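Local coordinates for 5-carboxymethyl-2-hydroxymuconate semialdehyde dehydrogenase (Thermus thermophilus, PDB 2D4E), which probably catalyses the NAD-dependent oxidation of 5-carboxymethyl-2-hydroxymuconate semialdehyde to the corresponding carboxylic acid, as a tetrameric member of the aldehyde dehydrogenase family, at residues C[294-299]-C[306-311]; C[288-293]-C[326-331]. All blocks are in the same frame, centred on the assembly; numbering follows the deposited sequence.

Contact 1: residues C[294-299]-C[306-311]; sequences VFQIFS and TASSRL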
ATOM      1  N   VAL C 294      18.036  29.352 -15.355  1.00 20.42           N
ATOM      2  CA  VAL C 294      18.007  30.771 -15.024  1.00 21.89           C
ATOM      3  C   VAL C 294      16.909  31.017 -13.991  1.00 19.94           C
ATOM      4  O   VAL C 294      17.116  31.706 -12.986  1.00 21.90           O
ATOM      5  CB  VAL C 294      17.744  31.645 -16.267  1.00 21.19           C
ATOM      6  CG1 VAL C 294      17.529  33.096 -15.843  1.00 18.30           C
ATOM      7  CG2 VAL C 294      18.927  31.544 -17.224  1.00 16.85           C
ATOM      8  N   PHE C 295      15.739  30.438 -14.232  1.00 22.81           N
ATOM      9  CA  PHE C 295      14.620  30.600 -13.311  1.00 23.64           C
ATOM     10  C   PHE C 295      14.865  29.943 -11.960  1.00 18.57           C
ATOM     11  O   PHE C 295      14.591  30.533 -10.923  1.00 17.94           O
ATOM     12  CB  PHE C 295      13.340  30.018 -13.923  1.00 24.67           C
ATOM     13  CG  PHE C 295      12.232  29.791 -12.916  1.00 26.80           C
ATOM     14  CD1 PHE C 295      12.180  28.616 -12.170  1.00 27.12           C
ATOM     15  CD2 PHE C 295      11.260  30.761 -12.699  1.00 30.52           C
ATOM     16  CE1 PHE C 295      11.178  28.415 -11.224  1.00 27.20           C
ATOM     17  CE2 PHE C 295      10.254  30.570 -11.755  1.00 29.19           C
ATOM     18  CZ  PHE C 295      10.213  29.396 -11.017  1.00 28.98           C
ATOM     19  N   GLN C 296      15.383  28.718 -11.980  1.00 21.85           N
ATOM     20  CA  GLN C 296      15.606  27.960 -10.752  1.00 20.42           C
ATOM     21  C   GLN C 296      16.601  28.565  -9.753  1.00 23.61           C
ATOM     22  O   GLN C 296      16.604  28.195  -8.578  1.00 21.48           O
ATOM     23  CB  GLN C 296      16.007  26.519 -11.093  1.00 20.56           C
ATOM     24  CG  GLN C 296      15.662  25.517  -9.999  1.00 20.95           C
ATOM     25  CD  GLN C 296      14.193  25.579  -9.604  1.00 25.37           C
ATOM     26  OE1 GLN C 296      13.309  25.358 -10.428  1.00 25.28           O
ATOM     27  NE2 GLN C 296      13.929  25.895  -8.341  1.00 26.76           N
ATOM     28  N   ILE C 297      17.449  29.484 -10.199  1.00 17.73           N
ATOM     29  CA  ILE C 297      18.383  30.099  -9.266  1.00 17.78           C
ATOM     30  C   ILE C 297      18.010  31.550  -8.961  1.00 16.86           C
ATOM     31  O   ILE C 297      18.121  31.991  -7.823  1.00 16.89           O
ATOM     32  CB  ILE C 297      19.862  30.051  -9.777  1.00 13.19           C
ATOM     33  CG1 ILE C 297      20.783  30.762  -8.776  1.00 16.63           C
ATOM     34  CG2 ILE C 297      19.993  30.757 -11.113  1.00 15.28           C
ATOM     35  CD1 ILE C 297      20.668  30.259  -7.340  1.00 19.08           C
ATOM     36  N   PHE C 298      17.538  32.281  -9.965  1.00 16.49           N
ATOM     37  CA  PHE C 298      17.204  33.685  -9.760  1.00 16.90           C
ATOM     38  C   PHE C 298      15.781  34.024  -9.320  1.00 17.83           C
ATOM     39  O   PHE C 298      15.550  35.106  -8.788  1.00 15.98           O
ATOM     40  CB  PHE C 298      17.593  34.490 -11.007  1.00 16.55           C
ATOM     41  CG  PHE C 298      19.067  34.425 -11.320  1.00 15.59           C
ATOM     42  CD1 PHE C 298      19.512  34.032 -12.580  1.00 20.34           C
ATOM     43  CD2 PHE C 298      20.011  34.711 -10.335  1.00 12.51           C
ATOM     44  CE1 PHE C 298      20.881  33.918 -12.854  1.00 23.38           C
ATOM     45  CE2 PHE C 298      21.376  34.602 -10.592  1.00 13.36           C
ATOM     46  CZ  PHE C 298      21.816  34.204 -11.854  1.00 19.24           C
ATOM     47  N   SER C 299      14.827  33.123  -9.528  1.00 17.44           N
ATOM     48  CA  SER C 299      13.460  33.403  -9.096  1.00 19.73           C
ATOM     49  C   SER C 299      13.442  33.468  -7.565  1.00 22.94           C
ATOM     50  O   SER C 299      14.368  32.982  -6.906  1.00 22.76           O
ATOM     51  CB  SER C 299      12.502  32.311  -9.572  1.00 21.44           C
ATOM     52  OG  SER C 299      12.776  31.090  -8.913  1.00 22.78           O
ATOM     53  N   THR C 306      15.335  25.211  -2.618  1.00 17.75           N
ATOM     54  CA  THR C 306      15.545  24.272  -3.717  1.00 15.10           C
ATOM     55  C   THR C 306      16.239  24.916  -4.917  1.00 20.21           C
ATOM     56  O   THR C 306      16.288  24.334  -6.004  1.00 19.61           O
ATOM     57  CB  THR C 306      14.205  23.712  -4.201  1.00 21.26           C
ATOM     58  OG1 THR C 306      13.356  24.803  -4.585  1.00 20.89           O
ATOM     59  CG2 THR C 306      13.523  22.907  -3.088  1.00 16.12           C
ATOM     60  N   ALA C 307      16.777  26.114  -4.726  1.00 15.45           N
ATOM     61  CA  ALA C 307      17.455  26.806  -5.812  1.00 16.47           C
ATOM     62  C   ALA C 307      18.648  26.002  -6.337  1.00 21.10           C
ATOM     63  O   ALA C 307      19.375  25.374  -5.564  1.00 19.58           O
ATOM     64  CB  ALA C 307      17.915  28.182  -5.336  1.00 16.00           C
ATOM     65  N   SER C 308      18.835  26.005  -7.655  1.00 17.31           N
ATOM     66  CA  SER C 308      19.964  25.300  -8.261  1.00 19.05           C
ATOM     67  C   SER C 308      21.149  26.270  -8.265  1.00 18.81           C
ATOM     68  O   SER C 308      21.470  26.879  -9.287  1.00 24.03           O
ATOM     69  CB  SER C 308      19.614  24.857  -9.694  1.00 18.79           C
ATOM     70  OG  SER C 308      19.020  25.909 -10.434  1.00 23.64           O
ATOM     71  N   SER C 309      21.779  26.412  -7.104  1.00 15.11           N
ATOM     72  CA  SER C 309      22.907  27.317  -6.922  1.00 16.82           C
ATOM     73  C   SER C 309      24.208  26.837  -7.565  1.00 17.54           C
ATOM     74  O   SER C 309      25.178  27.590  -7.665  1.00 18.98           O
ATOM     75  CB  SER C 309      23.111  27.580  -5.429  1.00 18.94           C
ATOM     76  OG  SER C 309      23.068  26.368  -4.699  1.00 20.06           O
ATOM     77  N   ARG C 310      24.235  25.580  -7.986  1.00 15.33           N
ATOM     78  CA  ARG C 310      25.403  25.041  -8.661  1.00 17.49           C
ATOM     79  C   ARG C 310      24.951  24.581 -10.039  1.00 16.23           C
ATOM     80  O   ARG C 310      23.999  23.813 -10.166  1.00 19.76           O
ATOM     81  CB  ARG C 310      26.008  23.862  -7.895  1.00 18.81           C
ATOM     82  CG  ARG C 310      26.864  24.239  -6.704  1.00 13.90           C
ATOM     83  CD  ARG C 310      27.501  22.981  -6.121  1.00 22.62           C
ATOM     84  NE  ARG C 310      26.493  22.009  -5.689  1.00 20.51           N
ATOM     85  CZ  ARG C 310      26.656  20.689  -5.725  1.00 22.50           C
ATOM     86  NH1 ARG C 310      27.790  20.162  -6.178  1.00 21.56           N
ATOM     87  NH2 ARG C 310      25.687  19.890  -5.299  1.00 18.45           N
ATOM     88  N   LEU C 311      25.620  25.082 -11.069  1.00 18.19           N
ATOM     89  CA  LEU C 311      25.298  24.729 -12.442  1.00 18.19           C
ATOM     90  C   LEU C 311      26.446  23.920 -13.042  1.00 19.98           C
ATOM     91  O   LEU C 311      27.520  24.456 -13.300  1.00 22.93           O
ATOM     92  CB  LEU C 311      25.077  25.999 -13.270  1.00 15.88           C
ATOM     93  CG  LEU C 311      24.913  25.791 -14.778  1.00 17.27           C
ATOM     94  CD1 LEU C 311      23.725  24.868 -15.034  1.00 17.48           C
ATOM     95  CD2 LEU C 311      24.721  27.133 -15.474  1.00 17.79           C
TER
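Gln296 O, in the last turn of helix 286-298, is approached by two consecutive residues of the incoming chain. Ser308 N gives it a hydrogen bond of 3.3 Å from above the carbonyl plane rather than on a lone pair, with 151° at the hydrogen. Ala307 CA adds a CA-H...O contact to the same Gln296 O at 3.2 Å. Ser308 is the centre of an inverse gamma turn, closed by a weak bond from Ser309 N to Ala307 O. Beside the bond to Gln296 O, Ser308 OG lies against the aliphatic root of Gln296, 3.1 Å from its CB. With CG anti to the backbone N and a bend of 54° at chi2, the Gln296 amide is carried past that hydroxyl, so that NE2 comes near Thr306 O (3.7 Å); OE1 meanwhile accepts from Asn467 N. Thr306 O has its own hydrogen bond from Tyr440 OH. Ile297, next along the helix, supplies the apolar half of the joint: its CD1 lies 3.7 Å from Ser309 CA and 4.0 Å from Ala307 CB, and the residue also rests on Leu415 of strand 414-420. The helix end is finished off by Ser299, whose N and OG reach Phe295 O from opposite faces of its plane, the OG bond measuring 2.8 Å; Arg304 also bonds that hydroxyl. In this family the loop between such a helix and strand carries the nucleophilic cysteine, and the Thr306 side chain lies about 6 Å from the bound NAD. A buried backbone bond, shared with a CH donor and flanked by apolar packing, therefore fixes where the chain leaves that loop, consistent with holding part of the active site in place.

Contact 2: residues C[288-293]-C[326-331]; sequences RALDAV and VERARA
Arg328 leaves the backbone with CG anti to the carbonyl carbon and then bends twice, at chi2 (-74°) and chi3 (-71°), and this folded chain brings the guanidinium across to Asp291 on the facing helix. Asp291 starts with its CB directed away from that helix, but its CG stands beside its own backbone N, anti to the carbonyl carbon, which swings the carboxylate round to meet the arginine. The salt bridge is end-on: NH1 and NH2 of Arg328 both bond Asp291 OD2, each at 3.0 Å. The oxygen sits at the guanidinium edge, close to its plane, while the two flat groups are turned 71° apart. NH1 comes nearly straight down the C-O bond, whereas NH2 arrives on the anti side and well out of the carboxylate plane. Leu290 CD2 lies obliquely against the same group, 3.5 Å from Arg328 NH1, so the charged end is partly covered by hydrocarbon. A second subunit completes the cluster: its Lys512 and Lys515 bridge to Asp291 OD1 and OD2, and its Phe513 O accepts from Arg328 NH2. With three cationic side chains around it, Asp291 would be expected to stay ionised despite its burial. The backbones stand well apart, 8.8 Å from Leu290 CA to Arg328 CA, and the long Arg328 side chain spans the distance to Leu290 and Asp291. Here helix 286-298 leans on helix 315-331, Leu290 also packing on Phe321 and Val325; Val293 faces strands 277-280 and 438-442, and Val326 of the other helix touches strand 369-372.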
ATOM      1  N   ARG C 288      15.220  24.976 -23.339  1.00 22.86           N
ATOM      2  CA  ARG C 288      14.436  24.737 -22.130  1.00 24.00           C
ATOM      3  C   ARG C 288      15.372  24.716 -20.922  1.00 20.22           C
ATOM      4  O   ARG C 288      15.047  25.253 -19.860  1.00 20.51           O
ATOM      5  CB  ARG C 288      13.690  23.399 -22.225  1.00 18.68           C
ATOM      6  CG  ARG C 288      12.788  23.111 -21.022  1.00 25.73           C
ATOM      7  CD  ARG C 288      12.461  21.623 -20.876  1.00 22.92           C
ATOM      8  NE  ARG C 288      11.829  21.053 -22.065  1.00 20.15           N
ATOM      9  CZ  ARG C 288      11.391  19.799 -22.154  1.00 25.60           C
ATOM     10  NH1 ARG C 288      11.504  18.975 -21.116  1.00 17.53           N
ATOM     11  NH2 ARG C 288      10.833  19.366 -23.281  1.00 24.41           N
ATOM     12  N   ALA C 289      16.534  24.087 -21.090  1.00 21.29           N
ATOM     13  CA  ALA C 289      17.514  24.003 -20.010  1.00 17.00           C
ATOM     14  C   ALA C 289      17.921  25.408 -19.567  1.00 18.97           C
ATOM     15  O   ALA C 289      18.042  25.675 -18.374  1.00 16.42           O
ATOM     16  CB  ALA C 289      18.741  23.214 -20.465  1.00 16.52           C
ATOM     17  N   LEU C 290      18.123  26.304 -20.531  1.00 18.35           N
ATOM     18  CA  LEU C 290      18.500  27.680 -20.225  1.00 18.33           C
ATOM     19  C   LEU C 290      17.389  28.363 -19.424  1.00 17.77           C
ATOM     20  O   LEU C 290      17.644  28.970 -18.384  1.00 18.34           O
ATOM     21  CB  LEU C 290      18.767  28.462 -21.519  1.00 17.82           C
ATOM     22  CG  LEU C 290      19.110  29.950 -21.357  1.00 20.09           C
ATOM     23  CD1 LEU C 290      20.366  30.093 -20.510  1.00 16.68           C
ATOM     24  CD2 LEU C 290      19.319  30.592 -22.731  1.00 18.18           C
ATOM     25  N   ASP C 291      16.156  28.270 -19.909  1.00 15.64           N
ATOM     26  CA  ASP C 291      15.038  28.882 -19.205  1.00 17.42           C
ATOM     27  C   ASP C 291      14.954  28.349 -17.785  1.00 19.74           C
ATOM     28  O   ASP C 291      14.803  29.112 -16.837  1.00 20.18           O
ATOM     29  CB  ASP C 291      13.720  28.587 -19.916  1.00 15.76           C
ATOM     30  CG  ASP C 291      13.514  29.439 -21.146  1.00 20.22           C
ATOM     31  OD1 ASP C 291      12.587  29.129 -21.917  1.00 22.17           O
ATOM     32  OD2 ASP C 291      14.263  30.418 -21.339  1.00 20.51           O
ATOM     33  N   ALA C 292      15.058  27.031 -17.651  1.00 21.12           N
ATOM     34  CA  ALA C 292      14.964  26.375 -16.352  1.00 21.16           C
ATOM     35  C   ALA C 292      16.035  26.760 -15.336  1.00 19.69           C
ATOM     36  O   ALA C 292      15.706  27.136 -14.209  1.00 17.02           O
ATOM     37  CB  ALA C 292      14.956  24.868 -16.539  1.00 22.07           C
ATOM     38  N   VAL C 293      17.311  26.667 -15.713  1.00 20.32           N
ATOM     39  CA  VAL C 293      18.375  27.004 -14.768  1.00 19.74           C
ATOM     40  C   VAL C 293      18.374  28.485 -14.407  1.00 21.95           C
ATOM     41  O   VAL C 293      18.666  28.848 -13.269  1.00 19.18           O
ATOM     42  CB  VAL C 293      19.783  26.586 -15.290  1.00 21.10           C
ATOM     43  CG1 VAL C 293      19.773  25.102 -15.675  1.00 17.97           C
ATOM     44  CG2 VAL C 293      20.193  27.444 -16.478  1.00 21.96           C
ATOM     45  N   VAL C 326      24.719  33.966 -18.465  1.00 24.69           N
ATOM     46  CA  VAL C 326      25.194  35.286 -18.064  1.00 22.88           C
ATOM     47  C   VAL C 326      24.379  36.427 -18.681  1.00 23.12           C
ATOM     48  O   VAL C 326      23.999  37.366 -17.982  1.00 22.72           O
ATOM     49  CB  VAL C 326      26.685  35.473 -18.438  1.00 25.05           C
ATOM     50  CG1 VAL C 326      27.138  36.901 -18.127  1.00 19.93           C
ATOM     51  CG2 VAL C 326      27.534  34.469 -17.674  1.00 25.10           C
ATOM     52  N   GLU C 327      24.114  36.357 -19.981  1.00 21.19           N
ATOM     53  CA  GLU C 327      23.342  37.410 -20.635  1.00 25.41           C
ATOM     54  C   GLU C 327      21.909  37.458 -20.119  1.00 23.73           C
ATOM     55  O   GLU C 327      21.328  38.534 -19.996  1.00 24.73           O
ATOM     56  CB  GLU C 327      23.355  37.232 -22.159  1.00 26.64           C
ATOM     57  CG  GLU C 327      24.724  37.490 -22.786  1.00 36.67           C
ATOM     58  CD  GLU C 327      25.383  38.764 -22.257  1.00 45.80           C
ATOM     59  OE1 GLU C 327      24.760  39.846 -22.360  1.00 46.89           O
ATOM     60  OE2 GLU C 327      26.524  38.686 -21.738  1.00 47.41           O
ATOM     61  N   ARG C 328      21.335  36.301 -19.814  1.00 22.91           N
ATOM     62  CA  ARG C 328      19.979  36.277 -19.281  1.00 21.51           C
ATOM     63  C   ARG C 328      19.974  36.928 -17.889  1.00 20.45           C
ATOM     64  O   ARG C 328      19.097  37.725 -17.566  1.00 20.32           O
ATOM     65  CB  ARG C 328      19.461  34.837 -19.217  1.00 21.38           C
ATOM     66  CG  ARG C 328      19.104  34.258 -20.585  1.00 20.32           C
ATOM     67  CD  ARG C 328      17.799  34.845 -21.109  1.00 21.77           C
ATOM     68  NE  ARG C 328      16.662  34.344 -20.342  1.00 29.08           N
ATOM     69  CZ  ARG C 328      16.077  33.163 -20.541  1.00 30.08           C
ATOM     70  NH1 ARG C 328      16.508  32.354 -21.503  1.00 26.41           N
ATOM     71  NH2 ARG C 328      15.088  32.773 -19.748  1.00 27.78           N
ATOM     72  N   ALA C 329      20.967  36.601 -17.071  1.00 22.47           N
ATOM     73  CA  ALA C 329      21.068  37.170 -15.729  1.00 21.83           C
ATOM     74  C   ALA C 329      21.256  38.686 -15.808  1.00 26.63           C
ATOM     75  O   ALA C 329      20.734  39.438 -14.976  1.00 21.80           O
ATOM     76  CB  ALA C 329      22.237  36.542 -14.983  1.00 22.36           C
ATOM     77  N   ARG C 330      22.009  39.123 -16.814  1.00 26.48           N
ATOM     78  CA  ARG C 330      22.281  40.540 -17.023  1.00 26.85           C
ATOM     79  C   ARG C 330      20.981  41.272 -17.353  1.00 27.58           C
ATOM     80  O   ARG C 330      20.772  42.408 -16.930  1.00 24.78           O
ATOM     81  CB  ARG C 330      23.273  40.722 -18.181  1.00 29.99           C
ATOM     82  CG  ARG C 330      24.003  42.055 -18.172  1.00 32.29           C
ATOM     83  CD  ARG C 330      24.751  42.312 -19.481  1.00 34.60           C
ATOM     84  NE  ARG C 330      25.787  41.324 -19.780  1.00 32.03           N
ATOM     85  CZ  ARG C 330      26.914  41.173 -19.088  1.00 31.31           C
ATOM     86  NH1 ARG C 330      27.164  41.943 -18.035  1.00 32.76           N
ATOM     87  NH2 ARG C 330      27.806  40.269 -19.468  1.00 32.38           N
ATOM     88  N   ALA C 331      20.109  40.604 -18.102  1.00 22.61           N
ATOM     89  CA  ALA C 331      18.832  41.188 -18.508  1.00 20.89           C
ATOM     90  C   ALA C 331      17.748  41.195 -17.426  1.00 23.35           C
ATOM     91  O   ALA C 331      16.741  41.888 -17.567  1.00 23.31           O
ATOM     92  CB  ALA C 331      18.315  40.467 -19.751  1.00 20.95           C
TER

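Coming from strand 277-280, the chain enters helix 286-298, which supplies 288-293 to contact 2 and then, without a break, 294-299 to contact 1. It leaves the helix, makes a short loop and returns through 306-311, where contact 1 shuts the smaller loop. Strand 310-314 follows, completing a beta-alpha-beta unit, and runs directly into helix 315-331, whose last turns close the larger loop through contact 2. Contact 1 thus lies wholly within the larger loop. The two contacts meet where Phe298 packs on Ala329 and Leu311 on Val293, joining the helix to its next strand and next helix, and both touch the second subunit.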